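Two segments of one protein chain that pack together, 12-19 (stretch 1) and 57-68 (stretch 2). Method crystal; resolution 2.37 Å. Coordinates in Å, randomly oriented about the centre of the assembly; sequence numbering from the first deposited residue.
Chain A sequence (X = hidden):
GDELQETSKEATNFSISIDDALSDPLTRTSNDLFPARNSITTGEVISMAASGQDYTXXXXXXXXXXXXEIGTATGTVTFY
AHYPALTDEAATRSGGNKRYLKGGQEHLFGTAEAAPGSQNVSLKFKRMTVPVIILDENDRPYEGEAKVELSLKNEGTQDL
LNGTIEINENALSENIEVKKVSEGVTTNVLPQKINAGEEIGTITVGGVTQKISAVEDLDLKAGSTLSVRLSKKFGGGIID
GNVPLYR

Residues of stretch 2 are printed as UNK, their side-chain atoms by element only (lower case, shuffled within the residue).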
ATOM      1  N   THR A  12     -26.448  29.028  32.806  1.00 60.54           N
ATOM      2  CA  THR A  12     -25.560  30.134  33.143  1.00 61.93           C
ATOM      3  C   THR A  12     -24.108  29.704  32.908  1.00 66.74           C
ATOM      4  O   THR A  12     -23.349  30.419  32.249  1.00 65.27           O
ATOM      5  CB  THR A  12     -25.812  30.598  34.582  1.00 81.82           C
ATOM      6  OG1 THR A  12     -27.179  31.004  34.678  1.00 84.63           O
ATOM      7  CG2 THR A  12     -24.920  31.775  34.999  1.00 83.41           C
ATOM      8  N   ASN A  13     -23.736  28.519  33.444  1.00 64.32           N
ATOM      9  CA  ASN A  13     -22.414  27.903  33.309  1.00 61.66           C
ATOM     10  C   ASN A  13     -22.507  26.573  32.569  1.00 63.96           C
ATOM     11  O   ASN A  13     -23.581  25.968  32.503  1.00 64.04           O
ATOM     12  CB  ASN A  13     -21.782  27.695  34.677  1.00 61.95           C
ATOM     13  CG  ASN A  13     -21.381  28.967  35.402  1.00 94.63           C
ATOM     14  OD1 ASN A  13     -22.022  30.018  35.297  1.00100.15           O
ATOM     15  ND2 ASN A  13     -20.321  28.888  36.189  1.00 84.03           N
ATOM     16  N   PHE A  14     -21.374  26.119  32.005  1.00 58.06           N
ATOM     17  CA  PHE A  14     -21.305  24.842  31.308  1.00 54.41           C
ATOM     18  C   PHE A  14     -20.157  23.996  31.829  1.00 57.72           C
ATOM     19  O   PHE A  14     -19.103  24.528  32.198  1.00 57.37           O
ATOM     20  CB  PHE A  14     -21.177  25.024  29.777  1.00 53.14           C
ATOM     21  CG  PHE A  14     -19.935  25.719  29.262  1.00 51.86           C
ATOM     22  CD1 PHE A  14     -18.788  24.998  28.954  1.00 52.64           C
ATOM     23  CD2 PHE A  14     -19.931  27.086  29.024  1.00 51.59           C
ATOM     24  CE1 PHE A  14     -17.662  25.637  28.436  1.00 52.32           C
ATOM     25  CE2 PHE A  14     -18.805  27.716  28.494  1.00 53.30           C
ATOM     26  CZ  PHE A  14     -17.680  26.994  28.211  1.00 51.48           C
ATOM     27  N   SER A  15     -20.356  22.667  31.821  1.00 53.49           N
ATOM     28  CA  SER A  15     -19.313  21.718  32.185  1.00 52.92           C
ATOM     29  C   SER A  15     -18.652  21.205  30.893  1.00 55.12           C
ATOM     30  O   SER A  15     -19.208  21.369  29.792  1.00 52.83           O
ATOM     31  CB  SER A  15     -19.883  20.580  33.027  1.00 56.24           C
ATOM     32  OG  SER A  15     -20.788  19.782  32.283  1.00 60.16           O
ATOM     33  N   ILE A  16     -17.465  20.616  31.027  1.00 51.40           N
ATOM     34  CA  ILE A  16     -16.726  20.073  29.895  1.00 50.22           C
ATOM     35  C   ILE A  16     -16.626  18.546  30.044  1.00 56.62           C
ATOM     36  O   ILE A  16     -16.474  18.028  31.161  1.00 58.12           O
ATOM     37  CB  ILE A  16     -15.335  20.777  29.793  1.00 52.23           C
ATOM     38  CG1 ILE A  16     -15.446  22.260  29.328  1.00 52.23           C
ATOM     39  CG2 ILE A  16     -14.269  19.980  29.007  1.00 51.24           C
ATOM     40  CD1 ILE A  16     -15.781  22.528  27.877  1.00 55.45           C
ATOM     41  N   SER A  17     -16.727  17.839  28.908  1.00 52.69           N
ATOM     42  CA  SER A  17     -16.535  16.395  28.803  1.00 52.29           C
ATOM     43  C   SER A  17     -15.458  16.152  27.753  1.00 52.78           C
ATOM     44  O   SER A  17     -15.407  16.861  26.743  1.00 51.99           O
ATOM     45  CB  SER A  17     -17.841  15.662  28.503  1.00 56.55           C
ATOM     46  OG  SER A  17     -18.187  15.710  27.133  1.00 68.27           O
ATOM     47  N   ILE A  18     -14.564  15.199  28.024  1.00 48.00           N
ATOM     48  CA  ILE A  18     -13.422  14.872  27.161  1.00 44.79           C
ATOM     49  C   ILE A  18     -13.782  13.740  26.224  1.00 47.16           C
ATOM     50  O   ILE A  18     -13.923  12.597  26.646  1.00 47.32           O
ATOM     51  CB  ILE A  18     -12.153  14.541  28.011  1.00 46.73           C
ATOM     52  CG1 ILE A  18     -11.855  15.644  29.062  1.00 46.13           C
ATOM     53  CG2 ILE A  18     -10.927  14.227  27.114  1.00 45.85           C
ATOM     54  CD1 ILE A  18     -11.677  17.114  28.504  1.00 47.18           C
ATOM     55  N   ASP A  19     -13.892  14.048  24.946  1.00 43.27           N
ATOM     56  CA  ASP A  19     -14.225  13.043  23.950  1.00 42.71           C
ATOM     57  C   ASP A  19     -13.101  12.980  22.922  1.00 47.50           C
ATOM     58  O   ASP A  19     -12.120  13.713  23.052  1.00 45.20           O
ATOM     59  CB  ASP A  19     -15.593  13.363  23.314  1.00 44.71           C
ATOM     60  CG  ASP A  19     -16.812  13.018  24.163  1.00 56.53           C
ATOM     61  OD1 ASP A  19     -16.690  12.159  25.082  1.00 59.63           O
ATOM     62  OD2 ASP A  19     -17.899  13.559  23.878  1.00 62.98           O
ATOM     63  N   UNK A  57      -6.815  28.736  31.638  1.00 60.07           N
ATOM     64  CA  UNK A  57      -6.830  27.382  32.214  1.00 59.70           C
ATOM     65  C   UNK A  57      -8.228  26.936  32.628  1.00 61.70           C
ATOM     66  O   UNK A  57      -9.068  27.763  32.991  1.00 62.59           O
ATOM     67  c   UNK A  57      -5.342  28.876  33.444  1.00 70.11           C
ATOM     68  c   UNK A  57      -6.158  29.714  32.535  1.00 64.17           C
ATOM     69  c   UNK A  57      -5.901  27.482  33.433  1.00 64.33           C
ATOM     70  N   UNK A  58      -8.477  25.619  32.546  1.00 55.95           N
ATOM     71  CA  UNK A  58      -9.726  24.958  32.951  1.00 54.10           C
ATOM     72  C   UNK A  58      -9.397  23.600  33.589  1.00 57.22           C
ATOM     73  O   UNK A  58      -8.735  22.766  32.954  1.00 55.00           O
ATOM     74  c   UNK A  58     -12.039  24.234  32.081  1.00 55.00           C
ATOM     75  c   UNK A  58     -10.671  24.786  31.749  1.00 53.78           C
ATOM     76  c   UNK A  58     -13.154  25.074  32.130  1.00 56.86           C
ATOM     77  c   UNK A  58     -13.495  22.350  32.584  1.00 57.74           C
ATOM     78  c   UNK A  58     -14.426  24.559  32.398  1.00 59.72           C
ATOM     79  c   UNK A  58     -12.227  22.866  32.288  1.00 56.40           C
ATOM     80  c   UNK A  58     -14.590  23.199  32.637  1.00 57.70           C
ATOM     81  N   UNK A  59      -9.850  23.386  34.848  1.00 54.27           N
ATOM     82  CA  UNK A  59      -9.627  22.125  35.580  1.00 53.34           C
ATOM     83  C   UNK A  59     -10.764  21.173  35.227  1.00 56.75           C
ATOM     84  O   UNK A  59     -11.931  21.442  35.514  1.00 57.21           O
ATOM     85  c   UNK A  59      -8.252  23.280  37.370  1.00 57.35           C
ATOM     86  c   UNK A  59      -8.373  24.195  38.528  1.00 55.16           C
ATOM     87  c   UNK A  59      -9.261  20.991  37.821  1.00 58.06           C
ATOM     88  c   UNK A  59      -9.459  22.340  37.106  1.00 57.29           C
ATOM     89  N   UNK A  60     -10.411  20.082  34.546  1.00 51.68           N
ATOM     90  CA  UNK A  60     -11.352  19.083  34.053  1.00 49.72           C
ATOM     91  C   UNK A  60     -11.971  18.308  35.229  1.00 56.18           C
ATOM     92  O   UNK A  60     -11.285  17.990  36.208  1.00 55.66           O
ATOM     93  c   UNK A  60     -10.674  18.159  33.004  1.00 51.72           C
ATOM     94  c   UNK A  60     -10.163  18.982  31.812  1.00 49.95           C
ATOM     95  c   UNK A  60     -11.633  17.058  32.529  1.00 50.49           C
ATOM     96  N   UNK A  61     -13.285  18.080  35.121  1.00 56.65           N
ATOM     97  CA  UNK A  61     -14.108  17.383  36.105  1.00 58.64           C
ATOM     98  C   UNK A  61     -14.352  18.162  37.384  1.00 64.84           C
ATOM     99  O   UNK A  61     -14.892  17.608  38.352  1.00 65.91           O
ATOM    100  N   UNK A  62     -13.945  19.450  37.405  1.00 60.79           N
ATOM    101  CA  UNK A  62     -14.084  20.315  38.570  1.00 62.25           C
ATOM    102  C   UNK A  62     -14.661  21.685  38.185  1.00 66.11           C
ATOM    103  O   UNK A  62     -15.658  22.106  38.770  1.00 65.74           O
ATOM    104  n   UNK A  62     -11.576  16.645  41.576  1.00109.87           N
ATOM    105  c   UNK A  62     -12.733  20.490  39.309  1.00 65.27           C
ATOM    106  c   UNK A  62     -12.048  19.194  39.730  1.00 81.91           C
ATOM    107  c   UNK A  62     -10.922  17.975  41.632  1.00104.93           C
ATOM    108  c   UNK A  62     -11.864  19.094  41.241  1.00 95.77           C
ATOM    109  N   UNK A  63     -14.032  22.374  37.210  1.00 61.61           N
ATOM    110  CA  UNK A  63     -14.448  23.705  36.787  1.00 60.06           C
ATOM    111  C   UNK A  63     -15.741  23.688  35.978  1.00 65.62           C
ATOM    112  O   UNK A  63     -16.229  22.646  35.522  1.00 63.92           O
ATOM    113  o   UNK A  63     -11.330  25.708  36.208  1.00 74.14           O
ATOM    114  c   UNK A  63     -12.254  25.106  36.808  1.00 70.01           C
ATOM    115  c   UNK A  63     -13.333  24.426  35.981  1.00 59.51           C
ATOM    116  o   UNK A  63     -12.321  25.032  38.054  1.00 75.09           O
ATOM    117  N   UNK A  64     -16.310  24.881  35.865  1.00 65.36           N
ATOM    118  CA  UNK A  64     -17.467  25.258  35.072  1.00 65.56           C
ATOM    119  C   UNK A  64     -17.136  26.629  34.504  1.00 69.91           C
ATOM    120  O   UNK A  64     -16.439  27.414  35.160  1.00 71.98           O
ATOM    121  c   UNK A  64     -18.745  25.263  35.904  1.00 69.78           C
ATOM    122  o   UNK A  64     -18.637  26.138  37.014  1.00 85.71           O
ATOM    123  N   UNK A  65     -17.489  26.867  33.248  1.00 62.59           N
ATOM    124  CA  UNK A  65     -17.199  28.160  32.657  1.00 60.53           C
ATOM    125  C   UNK A  65     -18.505  28.924  32.441  1.00 59.20           C
ATOM    126  O   UNK A  65     -19.504  28.321  32.066  1.00 57.10           O
ATOM    127  n   UNK A  65     -11.247  28.522  30.718  1.00 60.75           N
ATOM    128  c   UNK A  65     -15.900  29.348  30.814  1.00 69.21           C
ATOM    129  c   UNK A  65     -16.400  28.005  31.350  1.00 59.93           C
ATOM    130  n   UNK A  65     -13.517  28.862  30.577  1.00 70.38           N
ATOM    131  n   UNK A  65     -12.169  29.269  28.757  1.00 49.56           N
ATOM    132  c   UNK A  65     -12.314  28.894  30.021  1.00 76.52           C
ATOM    133  c   UNK A  65     -14.743  29.215  29.870  1.00 69.24           C
ATOM    134  N   UNK A  66     -18.486  30.247  32.697  1.00 55.70           N
ATOM    135  CA  UNK A  66     -19.594  31.177  32.488  1.00 55.72           C
ATOM    136  C   UNK A  66     -19.888  31.303  30.982  1.00 56.09           C
ATOM    137  O   UNK A  66     -18.953  31.344  30.178  1.00 53.00           O
ATOM    138  c   UNK A  66     -19.223  32.526  33.073  1.00 57.58           C
ATOM    139  N   UNK A  67     -21.166  31.382  30.597  1.00 54.18           N
ATOM    140  CA  UNK A  67     -21.506  31.487  29.180  1.00 54.32           C
ATOM    141  C   UNK A  67     -21.269  32.924  28.601  1.00 62.32           C
ATOM    142  O   UNK A  67     -21.624  33.167  27.443  1.00 61.79           O
ATOM    143  c   UNK A  67     -21.611  27.178  25.310  1.00 48.64           C
ATOM    144  c   UNK A  67     -23.622  28.511  29.182  1.00 54.97           C
ATOM    145  c   UNK A  67     -22.446  28.923  27.314  1.00 49.77           C
ATOM    146  c   UNK A  67     -21.702  29.417  26.230  1.00 49.02           C
ATOM    147  c   UNK A  67     -23.011  29.524  28.497  1.00 51.89           C
ATOM    148  n   UNK A  67     -23.490  27.322  28.494  1.00 52.84           N
ATOM    149  c   UNK A  67     -22.781  27.549  27.340  1.00 52.81           C
ATOM    150  c   UNK A  67     -21.293  28.541  25.245  1.00 48.45           C
ATOM    151  c   UNK A  67     -22.940  30.978  28.896  1.00 52.30           C
ATOM    152  c   UNK A  67     -22.373  26.664  26.337  1.00 50.25           C
ATOM    153  N   UNK A  68     -20.598  33.817  29.353  1.00 61.91           N
ATOM    154  CA  UNK A  68     -20.247  35.156  28.876  1.00 63.60           C
ATOM    155  C   UNK A  68     -18.921  35.105  28.143  1.00 69.25           C
ATOM    156  O   UNK A  68     -18.755  35.811  27.150  1.00 70.39           O
ATOM    157  n   UNK A  68     -18.673  35.775  31.748  1.00 74.91           N
ATOM    158  o   UNK A  68     -20.841  35.300  32.065  1.00 93.37           O
ATOM    159  c   UNK A  68     -19.932  35.720  31.351  1.00 89.63           C
ATOM    160  c   UNK A  68     -20.211  36.222  29.980  1.00 66.39           C
TER

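Position 57 has three side-chain carbons that close a ring onto its own backbone N, far from stretch 1; this is Pro57. Position 58 carries one carbon and then a ring of six carbons, and Ile16 CG1 lies over one face of that ring: Phe58, with Ile16 CG1 3.5 Å from Phe58 CZ. Four carbons forked at the first, one arm two carbons long, make position 59 Ile59, which is out of reach of stretch 1.

At position 60 one carbon carries two more, and this small fork meets the side chain of Ile18. It is Val60, with Val60 CG1 3.8 Å from Ile18 CG1. Position 61 has no side-chain atoms and a phi of 71°, a value that by itself favours glycine: Gly61. Position 62 is four carbons in a row ending in nitrogen, exposed and out of reach: Lys62. Position 63 has two carbons, the second carrying two oxygens, a carboxylate: Asp63. Its work lies within the turn: Ile59 N donates to Asp63 OD2 at 3.1 Å, while Asp63 N donates to Ile59 O at 2.9 Å, so backbone and side chain together tie the turn closed.

One carbon and one oxygen at position 64 give Ser64, whose CA sits 3.4 Å from Phe14 O. Position 65 runs three carbons, a nitrogen, then a carbon bearing two nitrogens, a guanidinium: Arg65. Its CB lies over one face of the Phe14 ring, 3.9 Å from the centroid, while the end of the chain leads away and is hydrogen-bonded elsewhere in the structure. A single carbon at position 66 is Ala66, paired with Asn13 at a CA-CA distance of 4.4 Å. Position 67 has one carbon, then fused five- and six-membered rings holding eight carbons and one nitrogen: Trp67. Phe14 CD2 approaches its face, 3.3 Å from Trp67 CE2. Position 68, two carbons with an oxygen and a nitrogen on the second, is Asn68, outside contact range.

The contact joins a short antiparallel ladder to an apolar patch. Phe14 N donates to Arg65 O at 2.9 Å and Arg65 N to Phe14 O at 3.0 Å; Trp67 N extends the ladder to Thr12 O, also 2.9 Å. This register holds Phe14 against Arg65 and Trp67, its ring tilted 43° to the indole's six-membered ring. Beyond the ladder, side chains take over, Ile16 on Phe58 and Ile18 on Val60. The rule is backbone for register, apolar surface for the rest.

Stretch 2, residues 57-68: PFIVGKDSRAWN
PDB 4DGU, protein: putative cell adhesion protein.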